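PDB 5DYN: putative peptidase from Bacteroides fragilis, which acts as a clostripain-family cysteine protease that probably activates the Bacteroides fragilis toxin by proteolytic cleavage. Local coordinates for residues K128-Y133 against R162-I167; K137-L142 against P216-P221. All coordinates share one frame; numbering follows the deposited sequence.

Contact 1: residues K128-Y133 against R162-I167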
loop_
_atom_site.group_PDB
_atom_site.type_symbol
_atom_site.label_atom_id
_atom_site.label_comp_id
_atom_site.label_asym_id
_atom_site.label_seq_id
_atom_site.Cartn_x
_atom_site.Cartn_y
_atom_site.Cartn_z
ATOM N N LYS B 128 -14.869 12.426 16.651
ATOM C CA LYS B 128 -15.221 13.669 17.331
ATOM C C LYS B 128 -15.547 14.768 16.322
ATOM O O LYS B 128 -16.133 15.791 16.671
ATOM C CB LYS B 128 -14.082 14.127 18.248
ATOM C CG LYS B 128 -13.745 13.157 19.372
ATOM C CD LYS B 128 -12.564 13.649 20.202
ATOM C CE LYS B 128 -12.500 12.937 21.552
ATOM N NZ LYS B 128 -11.399 13.450 22.421
ATOM N N VAL B 129 -15.166 14.550 15.068
ATOM C CA VAL B 129 -15.318 15.568 14.033
ATOM C C VAL B 129 -16.504 15.310 13.107
ATOM O O VAL B 129 -17.376 16.165 12.951
ATOM C CB VAL B 129 -14.046 15.672 13.168
ATOM C CG1 VAL B 129 -14.271 16.624 12.003
ATOM C CG2 VAL B 129 -12.859 16.114 14.014
ATOM N N LEU B 130 -16.524 14.126 12.501
ATOM C CA LEU B 130 -17.452 13.805 11.414
ATOM C C LEU B 130 -18.949 14.027 11.704
ATOM O O LEU B 130 -19.625 14.677 10.908
ATOM C CB LEU B 130 -17.226 12.358 10.962
ATOM C CG LEU B 130 -16.307 12.162 9.756
ATOM C CD1 LEU B 130 -15.117 13.105 9.809
ATOM C CD2 LEU B 130 -15.842 10.714 9.671
ATOM N N PRO B 131 -19.480 13.487 12.821
ATOM C CA PRO B 131 -20.918 13.705 13.036
ATOM C C PRO B 131 -21.244 15.174 13.262
ATOM O O PRO B 131 -22.315 15.647 12.888
ATOM C CB PRO B 131 -21.219 12.888 14.302
ATOM C CG PRO B 131 -20.066 11.952 14.454
ATOM C CD PRO B 131 -18.888 12.681 13.903
ATOM N N ARG B 132 -20.297 15.883 13.861
ATOM C CA ARG B 132 -20.471 17.273 14.256
ATOM C C ARG B 132 -20.468 18.229 13.063
ATOM O O ARG B 132 -21.118 19.276 13.096
ATOM C CB ARG B 132 -19.368 17.648 15.247
ATOM C CG ARG B 132 -19.485 19.009 15.894
ATOM C CD ARG B 132 -18.588 19.058 17.122
ATOM N NE ARG B 132 -18.172 20.414 17.467
ATOM C CZ ARG B 132 -17.276 20.697 18.408
ATOM N NH1 ARG B 132 -16.704 19.716 19.094
ATOM N NH2 ARG B 132 -16.947 21.957 18.660
ATOM N N TYR B 133 -19.744 17.867 12.008
ATOM C CA TYR B 133 -19.579 18.756 10.861
ATOM C C TYR B 133 -20.206 18.207 9.586
ATOM O O TYR B 133 -20.123 18.828 8.529
ATOM C CB TYR B 133 -18.095 19.043 10.625
ATOM C CG TYR B 133 -17.492 19.942 11.675
ATOM C CD1 TYR B 133 -16.913 19.412 12.819
ATOM C CD2 TYR B 133 -17.512 21.324 11.529
ATOM C CE1 TYR B 133 -16.364 20.229 13.783
ATOM C CE2 TYR B 133 -16.967 22.150 12.488
ATOM C CZ TYR B 133 -16.394 21.597 13.615
ATOM O OH TYR B 133 -15.847 22.413 14.578
ATOM N N ARG B 162 -6.806 17.193 4.362
ATOM C CA ARG B 162 -7.394 18.347 3.692
ATOM C C ARG B 162 -8.918 18.303 3.734
ATOM O O ARG B 162 -9.576 19.344 3.745
ATOM C CB ARG B 162 -6.903 18.434 2.245
ATOM C CG ARG B 162 -5.428 18.776 2.109
ATOM C CD ARG B 162 -5.132 20.192 2.586
ATOM N NE ARG B 162 -4.908 20.263 4.026
ATOM C CZ ARG B 162 -4.750 21.393 4.708
ATOM N NH1 ARG B 162 -4.790 22.562 4.082
ATOM N NH2 ARG B 162 -4.552 21.354 6.017
ATOM N N PHE B 163 -9.474 17.096 3.767
ATOM C CA PHE B 163 -10.919 16.930 3.874
ATOM C C PHE B 163 -11.432 17.359 5.251
ATOM O O PHE B 163 -12.448 18.053 5.354
ATOM C CB PHE B 163 -11.312 15.478 3.591
ATOM C CG PHE B 163 -12.746 15.165 3.915
ATOM C CD1 PHE B 163 -13.777 15.752 3.200
ATOM C CD2 PHE B 163 -13.062 14.278 4.933
ATOM C CE1 PHE B 163 -15.099 15.465 3.498
ATOM C CE2 PHE B 163 -14.384 13.986 5.235
ATOM C CZ PHE B 163 -15.402 14.582 4.517
ATOM N N ILE B 164 -10.735 16.945 6.305
ATOM C CA ILE B 164 -11.110 17.344 7.660
ATOM C C ILE B 164 -10.932 18.852 7.805
ATOM O O ILE B 164 -11.739 19.526 8.448
ATOM C CB ILE B 164 -10.280 16.606 8.740
ATOM C CG1 ILE B 164 -10.461 15.093 8.615
ATOM C CG2 ILE B 164 -10.701 17.040 10.134
ATOM C CD1 ILE B 164 -11.886 14.629 8.839
ATOM N N TYR B 165 -9.881 19.377 7.184
ATOM C CA TYR B 165 -9.623 20.812 7.182
ATOM C C TYR B 165 -10.759 21.579 6.509
ATOM O O TYR B 165 -11.163 22.647 6.971
ATOM C CB TYR B 165 -8.299 21.113 6.477
ATOM C CG TYR B 165 -7.900 22.569 6.523
ATOM C CD1 TYR B 165 -7.129 23.061 7.567
ATOM C CD2 TYR B 165 -8.289 23.452 5.522
ATOM C CE1 TYR B 165 -6.758 24.389 7.615
ATOM C CE2 TYR B 165 -7.922 24.783 5.562
ATOM C CZ TYR B 165 -7.158 25.244 6.611
ATOM O OH TYR B 165 -6.787 26.566 6.659
ATOM N N GLN B 166 -11.262 21.025 5.414
ATOM C CA GLN B 166 -12.334 21.651 4.652
ATOM C C GLN B 166 -13.616 21.768 5.474
ATOM O O GLN B 166 -14.197 22.850 5.587
ATOM C CB GLN B 166 -12.601 20.856 3.373
ATOM C CG GLN B 166 -13.533 21.534 2.381
ATOM C CD GLN B 166 -12.805 22.491 1.458
ATOM O OE1 GLN B 166 -11.975 23.288 1.897
ATOM N NE2 GLN B 166 -13.104 22.408 0.166
ATOM N N ILE B 167 -14.048 20.654 6.054
ATOM C CA ILE B 167 -15.329 20.606 6.749
ATOM C C ILE B 167 -15.293 21.319 8.097
ATOM O O ILE B 167 -16.335 21.693 8.634
ATOM C CB ILE B 167 -15.795 19.153 6.960
ATOM C CG1 ILE B 167 -14.873 18.424 7.938
ATOM C CG2 ILE B 167 -15.853 18.419 5.628
ATOM C CD1 ILE B 167 -15.315 17.011 8.237
#

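Contact 2: residues K137-L142 against P216-P221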
loop_
_atom_site.group_PDB
_atom_site.type_symbol
_atom_site.label_atom_id
_atom_site.label_comp_id
_atom_site.label_asym_id
_atom_site.label_seq_id
_atom_site.Cartn_x
_atom_site.Cartn_y
_atom_site.Cartn_z
ATOM N N LYS B 137 -27.071 15.243 4.356
ATOM C CA LYS B 137 -26.642 14.376 3.260
ATOM C C LYS B 137 -26.583 15.150 1.948
ATOM O O LYS B 137 -27.613 15.442 1.337
ATOM C CB LYS B 137 -27.582 13.174 3.122
ATOM C CG LYS B 137 -27.229 12.233 1.978
ATOM C CD LYS B 137 -28.100 10.987 2.006
ATOM C CE LYS B 137 -27.826 10.088 0.811
ATOM N NZ LYS B 137 -28.753 8.922 0.777
ATOM N N GLN B 138 -25.367 15.465 1.516
ATOM C CA GLN B 138 -25.160 16.348 0.372
ATOM C C GLN B 138 -23.725 16.256 -0.142
ATOM O O GLN B 138 -22.789 16.109 0.647
ATOM C CB GLN B 138 -25.498 17.792 0.765
ATOM C CG GLN B 138 -25.068 18.852 -0.233
ATOM C CD GLN B 138 -25.445 20.250 0.212
ATOM O OE1 GLN B 138 -26.442 20.808 -0.247
ATOM N NE2 GLN B 138 -24.650 20.825 1.109
ATOM N N ASN B 139 -23.557 16.328 -1.460
ATOM C CA ASN B 139 -22.224 16.385 -2.054
ATOM C C ASN B 139 -21.388 17.509 -1.453
ATOM O O ASN B 139 -21.884 18.610 -1.212
ATOM C CB ASN B 139 -22.313 16.558 -3.571
ATOM C CG ASN B 139 -22.594 15.255 -4.290
ATOM O OD1 ASN B 139 -22.333 14.172 -3.762
ATOM N ND2 ASN B 139 -23.125 15.351 -5.504
ATOM N N PHE B 140 -20.116 17.218 -1.208
ATOM C CA PHE B 140 -19.231 18.171 -0.557
ATOM C C PHE B 140 -18.620 19.150 -1.557
ATOM O O PHE B 140 -18.531 18.860 -2.749
ATOM C CB PHE B 140 -18.123 17.429 0.198
ATOM C CG PHE B 140 -18.623 16.576 1.336
ATOM C CD1 PHE B 140 -19.142 15.311 1.101
ATOM C CD2 PHE B 140 -18.565 17.038 2.644
ATOM C CE1 PHE B 140 -19.597 14.522 2.147
ATOM C CE2 PHE B 140 -19.019 16.257 3.695
ATOM C CZ PHE B 140 -19.537 14.996 3.446
ATOM N N ASP B 141 -18.217 20.316 -1.063
ATOM C CA ASP B 141 -17.436 21.261 -1.854
ATOM C C ASP B 141 -15.958 20.913 -1.692
ATOM O O ASP B 141 -15.302 21.369 -0.755
ATOM C CB ASP B 141 -17.719 22.701 -1.416
ATOM C CG ASP B 141 -16.957 23.727 -2.237
ATOM O OD1 ASP B 141 -16.537 23.405 -3.370
ATOM O OD2 ASP B 141 -16.787 24.865 -1.748
ATOM N N LEU B 142 -15.441 20.097 -2.606
ATOM C CA LEU B 142 -14.124 19.491 -2.430
ATOM C C LEU B 142 -13.002 20.193 -3.183
ATOM O O LEU B 142 -11.926 19.622 -3.370
ATOM C CB LEU B 142 -14.170 18.023 -2.853
ATOM C CG LEU B 142 -15.036 17.121 -1.978
ATOM C CD1 LEU B 142 -15.051 15.705 -2.524
ATOM C CD2 LEU B 142 -14.524 17.151 -0.548
ATOM N N PRO B 216 -18.292 10.045 0.460
ATOM C CA PRO B 216 -19.589 9.708 -0.134
ATOM C C PRO B 216 -20.000 10.689 -1.231
ATOM O O PRO B 216 -19.616 11.859 -1.205
ATOM C CB PRO B 216 -20.547 9.781 1.058
ATOM C CG PRO B 216 -19.691 9.501 2.239
ATOM C CD PRO B 216 -18.372 10.148 1.926
ATOM N N ARG B 217 -20.780 10.199 -2.188
ATOM C CA ARG B 217 -21.195 10.992 -3.335
ATOM C C ARG B 217 -22.552 10.499 -3.817
ATOM O O ARG B 217 -22.826 9.300 -3.790
ATOM C CB ARG B 217 -20.157 10.897 -4.454
ATOM C CG ARG B 217 -20.001 9.479 -4.982
ATOM C CD ARG B 217 -18.586 9.182 -5.399
ATOM N NE ARG B 217 -17.637 9.420 -4.319
ATOM C CZ ARG B 217 -16.323 9.468 -4.499
ATOM N NH1 ARG B 217 -15.822 9.292 -5.714
ATOM N NH2 ARG B 217 -15.513 9.695 -3.476
ATOM N N MET B 218 -23.398 11.429 -4.247
ATOM C CA MET B 218 -24.746 11.100 -4.699
ATOM C C MET B 218 -24.737 10.124 -5.875
ATOM O O MET B 218 -25.645 9.309 -6.023
ATOM C CB MET B 218 -25.499 12.375 -5.094
ATOM C CG MET B 218 -25.850 13.286 -3.931
ATOM S SD MET B 218 -26.978 12.512 -2.758
ATOM C CE MET B 218 -27.148 13.816 -1.542
ATOM N N SER B 219 -23.698 10.208 -6.700
ATOM C CA SER B 219 -23.633 9.427 -7.929
ATOM C C SER B 219 -23.416 7.936 -7.683
ATOM O O SER B 219 -23.765 7.110 -8.525
ATOM C CB SER B 219 -22.517 9.959 -8.832
ATOM O OG SER B 219 -21.260 9.899 -8.179
ATOM N N ALA B 220 -22.841 7.591 -6.536
ATOM C CA ALA B 220 -22.450 6.206 -6.282
ATOM C C ALA B 220 -23.041 5.645 -4.988
ATOM O O ALA B 220 -22.308 5.381 -4.032
ATOM C CB ALA B 220 -20.928 6.096 -6.253
ATOM N N PRO B 221 -24.367 5.433 -4.966
ATOM C CA PRO B 221 -25.042 4.933 -3.762
ATOM C C PRO B 221 -24.587 3.523 -3.393
ATOM O O PRO B 221 -24.462 3.193 -2.211
ATOM C CB PRO B 221 -26.522 4.948 -4.158
ATOM C CG PRO B 221 -26.514 4.814 -5.646
ATOM C CD PRO B 221 -25.292 5.554 -6.109
#

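Contact 1: residues K128-Y133 against R162-I167
Aliphatic packing carries most of this contact, in which the short helix 130-133, together with Val129, leans on the last turn of helix 160-167. Val129 directs CG1, anti to the backbone N, between two isoleucines one helical turn apart: it meets CD1 of Ile167 at 3.9 Å and CG2 of Ile164 at 4.1 Å, crossing both side chains obliquely. Leu130 crosses Ile164 at about a right angle, tip to tip, with its CD1 3.7 Å from Ile164 CD1. Ile167 places CG1 in the crowded position between the backbone N and the carbonyl carbon (chi1 67°). The chain then runs on extended to CD1, so that this one methyl touches Val129, Leu130 and the CB of Tyr133.

One polar atom, the carbonyl oxygen of Ile167, also enters the contact: it approaches the ring of Tyr133 obliquely, 3.1 Å from Tyr133 CD2. The phenol oxygen is hydrogen-bonded to Asp173 and Asn171, both outside the two segments, which would hold the far end of the ring. Val129 O receives weak backbone bonds from Arg132 N and Tyr133 N and lies in the plane of the Tyr133 ring, at its edge.

Helix 172-182 completes the cluster, bringing Trp177 against both Val129 and Ile164. Leu130 reaches Trp238 in a C-terminal loop, and its side chain is about 5 Å from a bound sodium ion. The contact thus joins helices 130-133, 160-167 and 172-182 well away from the centre of this C-terminal, clostripain-family part of the protein.

Contact 2: residues K137-L142 against P216-P221
A type I beta turn from Arg217 to Ala220, leading into helix 221-227, is met by the loop residues 137-142 running across it, so the loop after helix 130-133 is fastened to the link between strand 212-213 and helix 221-227. Asn139 and Met218 form the close-fitting part, although both are exposed to solvent. CG of Asn139 stands anti to the carbonyl carbon (chi1 -80°), which brings OD1 to the backbone of the turn. Met218 N donates to Asn139 OD1 at 3.0 Å in a nearly straight bond (164°), arriving in the carbonyl plane on a lone pair. Asn139 OD1 also lies 3.4 Å from Arg217 CA, while the amide carbon and ND2 lie against CG of Met218, the two side chains crossing obliquely. Met218 bends at chi2 (-63°) and sends its methyl back over the opposing loop, where CE is 3.3 Å from Lys137 O. The extended Lys137 chain crosses the thioether obliquely, touching the same methyl through CG.

The side of Phe140 and Pro216 is the loose one: the ring edge faces Pro216 O, with CD1 no nearer to it than 4.2 Å. That ring also packs against Trp243.

Arg217 leads its guanidinium away from the contact, to the carbonyl oxygens of Ile215 and Gln155. Its own carbonyl closes the turn and also accepts from Asn224 ND2 in the following helix: Ala220 N, at the N-cap position, donates to Arg217 O at 3.2 Å.

From the N terminus the segments come in the order 128-133, 137-142, 162-167 and 216-221, so the two contacts cross along the chain. Contact 1 closes a loop of 28 residues and contact 2 one of 73, which includes helix 160-167 and helix 172-182. Their centres are 15 Å apart, and they meet directly. Gln166 NE2 of contact 1 probably hydrogen-bonds to Asp141 O of contact 2, at 2.6 Å, and Phe163 CE1 packs 3.9 Å from Phe140 CD2. Helix 160-167 is therefore joined both to helix 130-133 and to the loop that follows it, and this loop in turn reaches the entry of helix 221-227.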